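Local coordinates for penicillin binding protein 2X (Streptococcus thermophilus, PDB 5U47), which probably cross-links peptides of adjacent peptidoglycan strands as a transpeptidase of the cell-division machinery, and binds penicillin, as expected of a target of beta-lactams, at residues I52-S57 with Y103-G108; D76-I81 with S91-Q96; I495-N500 with P564-A569; Y541-T546 with A559-P564. The protein carries 1 engineered substitution. All blocks are in the same frame, centred on the assembly; numbering follows the deposited sequence.

Interactions 1 and 2 belong to the dimerisation region, and interactions 3 and 4 to the transpeptidase region, with centres about 60 Å away. Within each pair the contacts adjoin. Interaction 2 is nested in the loop closed by interaction 1, and Q96 NE2 probably bonds S106 O; interactions 3 and 4 share P564 and both use helix 558-572. Chemistry follows place. Interaction 1, partly buried, is strand pairing by backbone hydrogen bonds, with side chains packed over it. Interaction 2 is a mostly buried helix pair centred on alanine and threonine, with one bridging water. Interaction 4 is buried and its side chains are all apolar, whereas interaction 3, reaching the surface, adds a carboxylate bond to a turn.

Interaction 1 of 4, residues I52-S57 with Y103-G108; sequences IYAIVS and YQVSFG
The carbonyl oxygen Y103 O takes two consecutive amides where strand 42-55 ends. V56 N comes in nearly along the C=O axis, 2.8 Å from Y103 O, while S57 N lies in the carbonyl plane on a lone pair, at a longer 3.2 Å. A CA-H...O contact from I55 adds to the grip. Next along come I55 and Q104, a non-hydrogen-bonded antiparallel pair, and beyond them A54 and V105, a hydrogen-bonded pair, with A54 N to V105 O and V105 N to A54 O both 2.9 Å. This ladder adds the short strand 104-105 to the mixed sheet of the dimerisation region, in which Y53 also bonds A135 of strand 134-143. The side chains divide between two faces. On that of I55 and Q104, the glutamine chain runs out extended and its amide crosses Y53 and I55, with Q104 NE2 3.5 Å from Y53 CB while donating to L203 O. On the face of A54 and V105, the small A54 lets the phenyl ring close in edge-on, F107 CE1 being 3.7 Å from A54 CB. At the strand end, Y103 has CG anti to its backbone N (chi1 -156°), and S57 CB sits 3.4 Å from the centroid of the Y103 ring in a CH-pi contact, 3° off the normal. Serine suits this spot: slim CB meets the ring while OG bonds S59 N.

Interaction 2 of 4, residues D76-I81 with S91-Q96; sequences DKVADI and SYTLAQ
A79 and T93 meet where two successive helices, 72-86 and 90-97, fold back on each other as a helical hairpin in the dimerisation region. The axes of the short segments approach to 8.8 Å with their N-to-C directions 138° apart, so the helices are splayed rather than neatly antiparallel. At the nearest backbone approach the first helix presents an alanine. Most of the contact is apolar. T93 turns its methyl to the other helix, CG2 standing anti to the backbone N with OG1 beside that N (chi1 -64°). T93 CG2 rests against the backbone of the facing helix, 3.7 Å from A79 CA, and it also touches the A79 methyl. Alanine suits this place because nothing beyond CB holds the threonine off. V78 extends the patch by crossing T93, V78 CG1 lying 4.1 Å from T93 CG2, and also packs on L97 and I131. One turn toward the start of the first helix, L94 bends over: L94 CD2 comes within 4.0 Å of D76 N, and L94 CG lies 4.3 Å from A79 CB. F75 packs on the same leucine, and F107 and L82 touch T93, so apolar groups continue around the threonine. The electrostatic link is slight, a long and weak ion pair between D80 and K90. No direct hydrogen bond spans the two segments. Instead a water bridges them, and threonine now uses its other branch: T93 OG1 donates to the water at 2.7 Å, and the water in turn donates to A79 O, also at 2.7 Å.

Interaction 3 of 4, residues I495-N500 with P564-A569; sequences IQVGNN and PVLEEA
G498 N donates to E567 OE2 across 2.7 Å, the one hydrogen bond between the segments. It is nearly straight, 173° at the hydrogen, and uses the anti lone pair of the carboxylate oxygen, the one turned away from its partner oxygen. The glutamate reaches the loop with its chain extended beyond CG, lying alongside V497 and running the opposite way. The rest is apolar. V497 CG1 meets the aliphatic stem of the glutamate, 3.7 Å from E567 CG, and the other methyl, V497 CG2, crosses the leucine side chain 3.8 Å from L566 CB. With CG1 anti to its backbone N (chi1 -176°), V497 thus offers one methyl to each of two successive helix residues. V534 of strand 526-534 packs on both V497 and L566, continuing the apolar side of the contact, while the acidic tip sits nearer the surface. Within the loop, N500 N bonds V497 O at 3.0 Å. G498 follows V497 with a positive phi of 55°, which favours glycine. This is a type II' beta turn, here just ahead of strand 503-510, an outer strand of the five-stranded transpeptidase sheet and, in this family, the one carrying the Lys-Thr/Ser-Gly motif.

Interaction 4 of 4, residues Y541-T546 with A559-P564; sequences YIMYVT and ATVVNP
Helix 558-572 lies on the five-stranded antiparallel sheet of the transpeptidase domain, and here its V561 and V562 receive M543 and V545 from the central strand, 541-548. Helix and strand run almost antiparallel, their short segments 168° apart with axes approaching to 9.5 Å. M543 has CG anti to the backbone N (chi1 -173°) and stays extended, so the unbranched chain spans the gap. M543 SD passes 3.9 Å from V562 CA, and the terminal methyl M543 CE ends up 3.8 Å from V561 O and 4.0 Å from V561 CG2. V545, two residues on and so on the same face, is shorter and meets V561 tip to tip: V545 CG1 is 3.9 Å from V561 CG1. V545 also crosses V562, with V545 CG2 4.0 Å from V562 CG2. Branched valines suit both surfaces, filling the space close to the backbone with two methyls apiece. Such a sheet layered between helices is the fold of the penicillin-binding and beta-lactamase clan. Y544, which points to the other side of the sheet, packs on helix 416-427, where its ring meets F423 edge-to-face; on the near side helix 224-241 joins in, L230 touching M543. The helix is kinked at N563 and P564. Proline has no N-H to give to T560 O one turn back, and that oxygen accepts from Q233 NE2 instead. V561 O, buried beneath the methionine methyl, has no hydrogen-bond partner in the model.

Interaction 1 of 4, residues I52-S57 with Y103-G108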
loop_
_atom_site.group_PDB
_atom_site.type_symbol
_atom_site.label_atom_id
_atom_site.label_comp_id
_atom_site.label_asym_id
_atom_site.label_seq_id
_atom_site.Cartn_x
_atom_site.Cartn_y
_atom_site.Cartn_z
ATOM N N ILE A 52 -7.693 11.824 -36.034
ATOM C CA ILE A 52 -7.379 12.260 -37.400
ATOM C C ILE A 52 -7.898 13.677 -37.677
ATOM O O ILE A 52 -9.013 14.032 -37.296
ATOM C CB ILE A 52 -7.890 11.239 -38.466
ATOM C CG1 ILE A 52 -7.331 11.588 -39.850
ATOM C CG2 ILE A 52 -9.419 11.145 -38.495
ATOM C CD1 ILE A 52 -7.659 10.563 -40.921
ATOM N N TYR A 53 -7.062 14.478 -38.333
ATOM C CA TYR A 53 -7.402 15.853 -38.706
ATOM C C TYR A 53 -7.082 16.095 -40.164
ATOM O O TYR A 53 -6.251 15.401 -40.751
ATOM C CB TYR A 53 -6.612 16.862 -37.871
ATOM C CG TYR A 53 -6.914 16.789 -36.403
ATOM C CD1 TYR A 53 -6.249 15.871 -35.583
ATOM C CD2 TYR A 53 -7.851 17.634 -35.823
ATOM C CE1 TYR A 53 -6.525 15.788 -34.230
ATOM C CE2 TYR A 53 -8.131 17.562 -34.470
ATOM C CZ TYR A 53 -7.468 16.633 -33.673
ATOM O OH TYR A 53 -7.743 16.554 -32.323
ATOM N N ALA A 54 -7.748 17.090 -40.738
ATOM C CA ALA A 54 -7.528 17.474 -42.132
ATOM C C ALA A 54 -7.379 18.990 -42.206
ATOM O O ALA A 54 -8.273 19.721 -41.783
ATOM C CB ALA A 54 -8.682 16.993 -43.013
ATOM N N ILE A 55 -6.228 19.458 -42.686
ATOM C CA ILE A 55 -6.011 20.889 -42.846
ATOM C C ILE A 55 -6.526 21.276 -44.235
ATOM O O ILE A 55 -6.014 20.786 -45.251
ATOM C CB ILE A 55 -4.536 21.284 -42.682
ATOM C CG1 ILE A 55 -4.100 21.057 -41.232
ATOM C CG2 ILE A 55 -4.337 22.752 -43.087
ATOM C CD1 ILE A 55 -2.638 21.366 -40.985
ATOM N N VAL A 56 -7.538 22.145 -44.257
ATOM C CA VAL A 56 -8.181 22.593 -45.513
ATOM C C VAL A 56 -7.879 24.037 -45.904
ATOM O O VAL A 56 -8.241 24.453 -47.009
ATOM C CB VAL A 56 -9.724 22.428 -45.445
ATOM C CG1 VAL A 56 -10.097 20.952 -45.321
ATOM C CG2 VAL A 56 -10.335 23.244 -44.297
ATOM N N SER A 57 -7.232 24.801 -45.014
ATOM C CA SER A 57 -6.926 26.210 -45.305
ATOM C C SER A 57 -6.053 26.371 -46.539
ATOM O O SER A 57 -5.003 25.729 -46.650
ATOM C CB SER A 57 -6.202 26.879 -44.130
ATOM O OG SER A 57 -5.900 28.230 -44.434
ATOM N N TYR A 103 -9.679 26.021 -40.529
ATOM C CA TYR A 103 -8.284 25.838 -40.896
ATOM C C TYR A 103 -8.034 24.332 -40.939
ATOM O O TYR A 103 -7.686 23.766 -41.988
ATOM C CB TYR A 103 -7.348 26.539 -39.895
ATOM C CG TYR A 103 -5.990 26.891 -40.485
ATOM C CD1 TYR A 103 -5.047 25.903 -40.768
ATOM C CD2 TYR A 103 -5.650 28.225 -40.766
ATOM C CE1 TYR A 103 -3.804 26.226 -41.317
ATOM C CE2 TYR A 103 -4.411 28.558 -41.314
ATOM C CZ TYR A 103 -3.488 27.555 -41.589
ATOM O OH TYR A 103 -2.250 27.859 -42.130
ATOM N N GLN A 104 -8.252 23.697 -39.792
ATOM C CA GLN A 104 -8.098 22.270 -39.638
ATOM C C GLN A 104 -9.387 21.735 -39.049
ATOM O O GLN A 104 -9.915 22.303 -38.094
ATOM C CB GLN A 104 -6.933 21.974 -38.685
ATOM C CG GLN A 104 -6.552 20.506 -38.589
ATOM C CD GLN A 104 -5.348 20.278 -37.680
ATOM O OE1 GLN A 104 -5.297 20.796 -36.566
ATOM N NE2 GLN A 104 -4.386 19.487 -38.150
ATOM N N VAL A 105 -9.877 20.634 -39.608
ATOM C CA VAL A 105 -11.110 20.026 -39.133
ATOM C C VAL A 105 -10.876 18.592 -38.650
ATOM O O VAL A 105 -9.910 17.927 -39.060
ATOM C CB VAL A 105 -12.201 20.043 -40.227
ATOM C CG1 VAL A 105 -12.363 21.461 -40.774
ATOM C CG2 VAL A 105 -11.872 19.070 -41.362
ATOM N N SER A 106 -11.770 18.136 -37.776
ATOM C CA SER A 106 -11.733 16.784 -37.224
ATOM C C SER A 106 -12.915 15.987 -37.794
ATOM O O SER A 106 -13.652 16.491 -38.643
ATOM C CB SER A 106 -11.749 16.835 -35.694
ATOM O OG SER A 106 -12.889 17.523 -35.220
ATOM N N PHE A 107 -13.099 14.755 -37.330
ATOM C CA PHE A 107 -14.129 13.882 -37.888
ATOM C C PHE A 107 -14.946 13.113 -36.846
ATOM O O PHE A 107 -15.379 11.983 -37.098
ATOM C CB PHE A 107 -13.471 12.930 -38.907
ATOM C CG PHE A 107 -12.876 13.642 -40.094
ATOM C CD1 PHE A 107 -11.565 14.117 -40.062
ATOM C CD2 PHE A 107 -13.632 13.860 -41.236
ATOM C CE1 PHE A 107 -11.027 14.789 -41.151
ATOM C CE2 PHE A 107 -13.098 14.532 -42.322
ATOM C CZ PHE A 107 -11.795 14.995 -42.285
ATOM N N GLY A 108 -15.171 13.739 -35.686
ATOM C CA GLY A 108 -16.006 13.152 -34.630
ATOM C C GLY A 108 -15.490 11.891 -33.958
ATOM O O GLY A 108 -14.303 11.584 -34.023
#

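Interaction 2 of 4, residues D76-I81 with S91-Q96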
loop_
_atom_site.group_PDB
_atom_site.type_symbol
_atom_site.label_atom_id
_atom_site.label_comp_id
_atom_site.label_asym_id
_atom_site.label_seq_id
_atom_site.Cartn_x
_atom_site.Cartn_y
_atom_site.Cartn_z
ATOM N N ASP A 76 -13.330 13.886 -52.330
ATOM C CA ASP A 76 -14.062 12.643 -52.596
ATOM C C ASP A 76 -13.228 11.388 -52.339
ATOM O O ASP A 76 -13.751 10.391 -51.850
ATOM C CB ASP A 76 -14.559 12.617 -54.051
ATOM C CG ASP A 76 -15.414 11.393 -54.361
ATOM O OD1 ASP A 76 -16.441 11.182 -53.674
ATOM O OD2 ASP A 76 -15.068 10.651 -55.303
ATOM N N LYS A 77 -11.944 11.424 -52.699
ATOM C CA LYS A 77 -11.077 10.260 -52.478
ATOM C C LYS A 77 -10.842 10.055 -50.972
ATOM O O LYS A 77 -10.800 8.917 -50.488
ATOM C CB LYS A 77 -9.759 10.391 -53.249
ATOM C CG LYS A 77 -8.786 9.230 -53.056
ATOM C CD LYS A 77 -9.442 7.867 -53.286
ATOM C CE LYS A 77 -8.446 6.735 -53.103
ATOM N NZ LYS A 77 -9.105 5.407 -53.197
ATOM N N VAL A 78 -10.705 11.162 -50.240
ATOM C CA VAL A 78 -10.557 11.116 -48.787
ATOM C C VAL A 78 -11.802 10.462 -48.174
ATOM O O VAL A 78 -11.683 9.648 -47.252
ATOM C CB VAL A 78 -10.322 12.525 -48.177
ATOM C CG1 VAL A 78 -10.358 12.479 -46.649
ATOM C CG2 VAL A 78 -8.996 13.108 -48.649
ATOM N N ALA A 79 -12.986 10.789 -48.701
ATOM C CA ALA A 79 -14.224 10.192 -48.172
ATOM C C ALA A 79 -14.264 8.676 -48.424
ATOM O O ALA A 79 -14.683 7.895 -47.544
ATOM C CB ALA A 79 -15.446 10.870 -48.762
ATOM N N ASP A 80 -13.822 8.263 -49.617
ATOM C CA ASP A 80 -13.766 6.834 -49.969
ATOM C C ASP A 80 -12.866 6.115 -48.978
ATOM O O ASP A 80 -13.218 5.054 -48.454
ATOM C CB ASP A 80 -13.240 6.625 -51.393
ATOM C CG ASP A 80 -14.191 7.163 -52.466
ATOM O OD1 ASP A 80 -15.386 7.402 -52.166
ATOM O OD2 ASP A 80 -13.734 7.335 -53.616
ATOM N N ILE A 81 -11.715 6.726 -48.707
ATOM C CA ILE A 81 -10.756 6.170 -47.760
ATOM C C ILE A 81 -11.329 6.102 -46.331
ATOM O O ILE A 81 -11.218 5.062 -45.674
ATOM C CB ILE A 81 -9.417 6.947 -47.799
ATOM C CG1 ILE A 81 -8.727 6.716 -49.162
ATOM C CG2 ILE A 81 -8.506 6.495 -46.656
ATOM C CD1 ILE A 81 -7.551 7.632 -49.448
ATOM N N SER A 91 -20.818 11.549 -46.908
ATOM C CA SER A 91 -21.455 12.857 -46.741
ATOM C C SER A 91 -20.977 13.607 -45.491
ATOM O O SER A 91 -20.937 14.823 -45.488
ATOM C CB SER A 91 -22.990 12.716 -46.735
ATOM O OG SER A 91 -23.427 11.763 -45.777
ATOM N N TYR A 92 -20.608 12.887 -44.440
ATOM C CA TYR A 92 -20.110 13.544 -43.221
ATOM C C TYR A 92 -18.680 14.055 -43.433
ATOM O O TYR A 92 -18.366 15.195 -43.078
ATOM C CB TYR A 92 -20.177 12.608 -42.020
ATOM C CG TYR A 92 -19.585 13.222 -40.767
ATOM C CD1 TYR A 92 -20.315 14.137 -39.993
ATOM C CD2 TYR A 92 -18.290 12.898 -40.358
ATOM C CE1 TYR A 92 -19.770 14.705 -38.849
ATOM C CE2 TYR A 92 -17.739 13.461 -39.216
ATOM C CZ TYR A 92 -18.479 14.363 -38.467
ATOM O OH TYR A 92 -17.919 14.908 -37.336
ATOM N N THR A 93 -17.825 13.196 -43.995
ATOM C CA THR A 93 -16.433 13.546 -44.324
ATOM C C THR A 93 -16.432 14.773 -45.233
ATOM O O THR A 93 -15.731 15.746 -44.960
ATOM C CB THR A 93 -15.704 12.375 -45.042
ATOM O OG1 THR A 93 -15.607 11.248 -44.162
ATOM C CG2 THR A 93 -14.289 12.771 -45.503
ATOM N N LEU A 94 -17.227 14.714 -46.307
ATOM C CA LEU A 94 -17.350 15.825 -47.260
ATOM C C LEU A 94 -17.831 17.110 -46.579
ATOM O O LEU A 94 -17.260 18.181 -46.810
ATOM C CB LEU A 94 -18.271 15.450 -48.433
ATOM C CG LEU A 94 -17.690 14.422 -49.415
ATOM C CD1 LEU A 94 -18.768 13.860 -50.329
ATOM C CD2 LEU A 94 -16.551 15.022 -50.235
ATOM N N ALA A 95 -18.849 16.990 -45.724
ATOM C CA ALA A 95 -19.393 18.139 -44.982
ATOM C C ALA A 95 -18.302 18.827 -44.191
ATOM O O ALA A 95 -18.070 20.029 -44.363
ATOM C CB ALA A 95 -20.502 17.701 -44.040
ATOM N N GLN A 96 -17.617 18.042 -43.356
ATOM C CA GLN A 96 -16.534 18.545 -42.508
ATOM C C GLN A 96 -15.414 19.200 -43.311
ATOM O O GLN A 96 -14.974 20.300 -42.983
ATOM C CB GLN A 96 -15.949 17.417 -41.650
ATOM C CG GLN A 96 -16.875 16.864 -40.574
ATOM C CD GLN A 96 -17.214 17.891 -39.513
ATOM O OE1 GLN A 96 -18.005 18.801 -39.737
ATOM N NE2 GLN A 96 -16.634 17.733 -38.345
HETATM O O HOH W 1 -16.144 9.157 -45.716
#

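Interaction 3 of 4, residues I495-N500 with P564-A569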
loop_
_atom_site.group_PDB
_atom_site.type_symbol
_atom_site.label_atom_id
_atom_site.label_comp_id
_atom_site.label_asym_id
_atom_site.label_seq_id
_atom_site.Cartn_x
_atom_site.Cartn_y
_atom_site.Cartn_z
ATOM N N ILE A 495 -10.623 -22.024 10.613
ATOM C CA ILE A 495 -9.526 -21.747 9.692
ATOM C C ILE A 495 -8.599 -22.954 9.559
ATOM O O ILE A 495 -7.978 -23.393 10.521
ATOM C CB ILE A 495 -8.777 -20.459 10.075
ATOM C CG1 ILE A 495 -9.753 -19.278 9.941
ATOM C CG2 ILE A 495 -7.584 -20.240 9.140
ATOM C CD1 ILE A 495 -9.194 -17.933 10.343
ATOM N N GLN A 496 -8.540 -23.482 8.338
ATOM C CA GLN A 496 -7.718 -24.625 8.019
ATOM C C GLN A 496 -6.925 -24.338 6.751
ATOM O O GLN A 496 -7.434 -23.692 5.835
ATOM C CB GLN A 496 -8.598 -25.870 7.821
ATOM C CG GLN A 496 -9.355 -26.303 9.070
ATOM C CD GLN A 496 -10.205 -27.538 8.858
ATOM O OE1 GLN A 496 -9.882 -28.392 8.031
ATOM N NE2 GLN A 496 -11.279 -27.656 9.618
ATOM N N VAL A 497 -5.671 -24.789 6.727
ATOM C CA VAL A 497 -4.788 -24.646 5.566
ATOM C C VAL A 497 -4.082 -25.997 5.409
ATOM O O VAL A 497 -3.108 -26.293 6.113
ATOM C CB VAL A 497 -3.788 -23.490 5.759
ATOM C CG1 VAL A 497 -2.952 -23.302 4.503
ATOM C CG2 VAL A 497 -4.525 -22.195 6.085
ATOM N N GLY A 498 -4.612 -26.841 4.517
ATOM C CA GLY A 498 -4.095 -28.208 4.370
ATOM C C GLY A 498 -4.149 -28.877 5.742
ATOM O O GLY A 498 -5.171 -28.804 6.427
ATOM N N ASN A 499 -3.041 -29.500 6.142
ATOM C CA ASN A 499 -2.935 -30.159 7.452
ATOM C C ASN A 499 -2.029 -29.372 8.423
ATOM O O ASN A 499 -1.562 -29.918 9.418
ATOM C CB ASN A 499 -2.441 -31.610 7.278
ATOM C CG ASN A 499 -1.109 -31.705 6.540
ATOM O OD1 ASN A 499 -0.376 -30.724 6.413
ATOM N ND2 ASN A 499 -0.794 -32.892 6.053
ATOM N N ASN A 500 -1.801 -28.092 8.130
ATOM C CA ASN A 500 -0.936 -27.251 8.965
ATOM C C ASN A 500 -1.633 -26.769 10.215
ATOM O O ASN A 500 -2.860 -26.617 10.236
ATOM C CB ASN A 500 -0.532 -25.964 8.223
ATOM C CG ASN A 500 0.491 -26.189 7.149
ATOM O OD1 ASN A 500 0.201 -26.071 5.959
ATOM N ND2 ASN A 500 1.696 -26.510 7.557
ATOM N N PRO A 564 -9.099 -20.671 1.579
ATOM C CA PRO A 564 -8.628 -20.911 0.212
ATOM C C PRO A 564 -7.481 -19.992 -0.229
ATOM O O PRO A 564 -6.642 -20.405 -1.021
ATOM C CB PRO A 564 -9.888 -20.735 -0.634
ATOM C CG PRO A 564 -10.825 -19.935 0.192
ATOM C CD PRO A 564 -10.475 -20.142 1.617
ATOM N N VAL A 565 -7.430 -18.769 0.287
ATOM C CA VAL A 565 -6.371 -17.825 -0.099
ATOM C C VAL A 565 -5.036 -18.273 0.469
ATOM O O VAL A 565 -4.048 -18.335 -0.266
ATOM C CB VAL A 565 -6.731 -16.384 0.305
ATOM C CG1 VAL A 565 -5.542 -15.422 0.044
ATOM C CG2 VAL A 565 -7.964 -15.948 -0.482
ATOM N N LEU A 566 -4.991 -18.624 1.752
ATOM C CA LEU A 566 -3.741 -19.145 2.330
ATOM C C LEU A 566 -3.316 -20.476 1.720
ATOM O O LEU A 566 -2.116 -20.731 1.591
ATOM C CB LEU A 566 -3.812 -19.256 3.858
ATOM C CG LEU A 566 -3.785 -17.925 4.578
ATOM C CD1 LEU A 566 -3.840 -18.140 6.068
ATOM C CD2 LEU A 566 -2.542 -17.119 4.206
ATOM N N GLU A 567 -4.277 -21.327 1.355
ATOM C CA GLU A 567 -3.945 -22.588 0.686
ATOM C C GLU A 567 -3.366 -22.294 -0.704
ATOM O O GLU A 567 -2.411 -22.946 -1.132
ATOM C CB GLU A 567 -5.145 -23.544 0.604
ATOM C CG GLU A 567 -5.404 -24.247 1.927
ATOM C CD GLU A 567 -6.521 -25.264 1.881
ATOM O OE1 GLU A 567 -7.346 -25.240 0.935
ATOM O OE2 GLU A 567 -6.561 -26.107 2.801
ATOM N N GLU A 568 -3.935 -21.301 -1.390
ATOM C CA GLU A 568 -3.425 -20.918 -2.705
ATOM C C GLU A 568 -2.006 -20.387 -2.553
ATOM O O GLU A 568 -1.139 -20.742 -3.333
ATOM C CB GLU A 568 -4.310 -19.855 -3.368
ATOM C CG GLU A 568 -3.970 -19.591 -4.842
ATOM C CD GLU A 568 -4.255 -20.777 -5.765
ATOM O OE1 GLU A 568 -4.965 -21.734 -5.355
ATOM O OE2 GLU A 568 -3.768 -20.751 -6.917
ATOM N N ALA A 569 -1.774 -19.558 -1.532
ATOM C CA ALA A 569 -0.446 -18.995 -1.290
ATOM C C ALA A 569 0.589 -20.086 -1.055
ATOM O O ALA A 569 1.695 -20.049 -1.627
ATOM C CB ALA A 569 -0.459 -18.044 -0.105
#

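Interaction 4 of 4, residues Y541-T546 with A559-P564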
loop_
_atom_site.group_PDB
_atom_site.type_symbol
_atom_site.label_atom_id
_atom_site.label_comp_id
_atom_site.label_asym_id
_atom_site.label_seq_id
_atom_site.Cartn_x
_atom_site.Cartn_y
_atom_site.Cartn_z
ATOM N N TYR A 541 3.285 -16.978 5.715
ATOM C CA TYR A 541 2.310 -15.971 5.344
ATOM C C TYR A 541 1.449 -15.504 6.531
ATOM O O TYR A 541 1.165 -16.268 7.477
ATOM C CB TYR A 541 1.387 -16.499 4.207
ATOM C CG TYR A 541 2.191 -16.968 3.032
ATOM C CD1 TYR A 541 2.858 -16.060 2.206
ATOM C CD2 TYR A 541 2.372 -18.313 2.792
ATOM C CE1 TYR A 541 3.654 -16.497 1.161
ATOM C CE2 TYR A 541 3.171 -18.751 1.758
ATOM C CZ TYR A 541 3.806 -17.853 0.952
ATOM O OH TYR A 541 4.586 -18.330 -0.066
ATOM N N ILE A 542 1.074 -14.228 6.464
ATOM C CA ILE A 542 0.176 -13.590 7.406
ATOM C C ILE A 542 -1.005 -13.100 6.560
ATOM O O ILE A 542 -0.813 -12.553 5.458
ATOM C CB ILE A 542 0.776 -12.309 8.043
ATOM C CG1 ILE A 542 2.066 -12.609 8.802
ATOM C CG2 ILE A 542 -0.230 -11.656 9.000
ATOM C CD1 ILE A 542 2.887 -11.351 9.081
ATOM N N MET A 543 -2.209 -13.287 7.071
ATOM C CA MET A 543 -3.393 -12.754 6.418
ATOM C C MET A 543 -4.236 -12.019 7.453
ATOM O O MET A 543 -4.417 -12.497 8.579
ATOM C CB MET A 543 -4.188 -13.853 5.735
ATOM C CG MET A 543 -5.329 -13.315 4.906
ATOM S SD MET A 543 -6.036 -14.591 3.850
ATOM C CE MET A 543 -7.117 -13.567 2.864
ATOM N N TYR A 544 -4.753 -10.863 7.071
ATOM C CA TYR A 544 -5.590 -10.042 7.958
ATOM C C TYR A 544 -6.844 -9.650 7.209
ATOM O O TYR A 544 -6.765 -9.091 6.103
ATOM C CB TYR A 544 -4.797 -8.819 8.404
ATOM C CG TYR A 544 -5.492 -7.837 9.321
ATOM C CD1 TYR A 544 -6.121 -8.257 10.488
ATOM C CD2 TYR A 544 -5.398 -6.478 9.100
ATOM C CE1 TYR A 544 -6.706 -7.349 11.359
ATOM C CE2 TYR A 544 -5.992 -5.562 9.964
ATOM C CZ TYR A 544 -6.632 -6.001 11.097
ATOM O OH TYR A 544 -7.219 -5.093 11.960
ATOM N N VAL A 545 -7.997 -9.926 7.815
ATOM C CA VAL A 545 -9.293 -9.660 7.201
ATOM C C VAL A 545 -10.172 -8.892 8.153
ATOM O O VAL A 545 -10.170 -9.188 9.354
ATOM C CB VAL A 545 -9.985 -10.989 6.822
ATOM C CG1 VAL A 545 -11.346 -10.745 6.183
ATOM C CG2 VAL A 545 -9.098 -11.785 5.890
ATOM N N THR A 546 -10.913 -7.910 7.627
ATOM C CA THR A 546 -11.847 -7.119 8.412
ATOM C C THR A 546 -13.148 -6.932 7.623
ATOM O O THR A 546 -13.142 -6.949 6.407
ATOM C CB THR A 546 -11.312 -5.701 8.755
ATOM O OG1 THR A 546 -11.389 -4.844 7.601
ATOM C CG2 THR A 546 -9.857 -5.741 9.287
ATOM N N ALA A 559 -13.806 -18.551 6.960
ATOM C CA ALA A 559 -13.294 -19.681 6.185
ATOM C C ALA A 559 -13.444 -19.437 4.687
ATOM O O ALA A 559 -12.689 -19.977 3.896
ATOM C CB ALA A 559 -13.991 -20.954 6.570
ATOM N N THR A 560 -14.441 -18.640 4.314
ATOM C CA THR A 560 -14.688 -18.302 2.928
ATOM C C THR A 560 -13.507 -17.566 2.286
ATOM O O THR A 560 -13.188 -17.784 1.119
ATOM C CB THR A 560 -15.960 -17.417 2.816
ATOM O OG1 THR A 560 -17.075 -18.125 3.373
ATOM C CG2 THR A 560 -16.259 -17.052 1.370
ATOM N N VAL A 561 -12.833 -16.734 3.061
ATOM C CA VAL A 561 -11.761 -15.905 2.521
ATOM C C VAL A 561 -10.360 -16.347 2.978
ATOM O O VAL A 561 -9.465 -16.446 2.158
ATOM C CB VAL A 561 -12.066 -14.395 2.766
ATOM C CG1 VAL A 561 -12.137 -14.062 4.235
ATOM C CG2 VAL A 561 -11.035 -13.518 2.084
ATOM N N VAL A 562 -10.179 -16.685 4.250
ATOM C CA VAL A 562 -8.861 -17.061 4.734
ATOM C C VAL A 562 -8.376 -18.425 4.213
ATOM O O VAL A 562 -7.299 -18.509 3.630
ATOM C CB VAL A 562 -8.791 -17.037 6.277
ATOM C CG1 VAL A 562 -7.390 -17.396 6.768
ATOM C CG2 VAL A 562 -9.200 -15.672 6.802
ATOM N N ASN A 563 -9.184 -19.466 4.371
ATOM C CA ASN A 563 -8.752 -20.834 4.014
ATOM C C ASN A 563 -8.261 -21.006 2.576
ATOM O O ASN A 563 -7.133 -21.446 2.373
ATOM C CB ASN A 563 -9.851 -21.906 4.333
ATOM C CG ASN A 563 -10.274 -21.912 5.798
ATOM O OD1 ASN A 563 -10.114 -20.925 6.497
ATOM N ND2 ASN A 563 -10.835 -23.027 6.258
ATOM N N PRO A 564 -9.099 -20.671 1.579
ATOM C CA PRO A 564 -8.628 -20.911 0.212
ATOM C C PRO A 564 -7.481 -19.992 -0.229
ATOM O O PRO A 564 -6.642 -20.405 -1.021
ATOM C CB PRO A 564 -9.888 -20.735 -0.634
ATOM C CG PRO A 564 -10.825 -19.935 0.192
ATOM C CD PRO A 564 -10.475 -20.142 1.617
#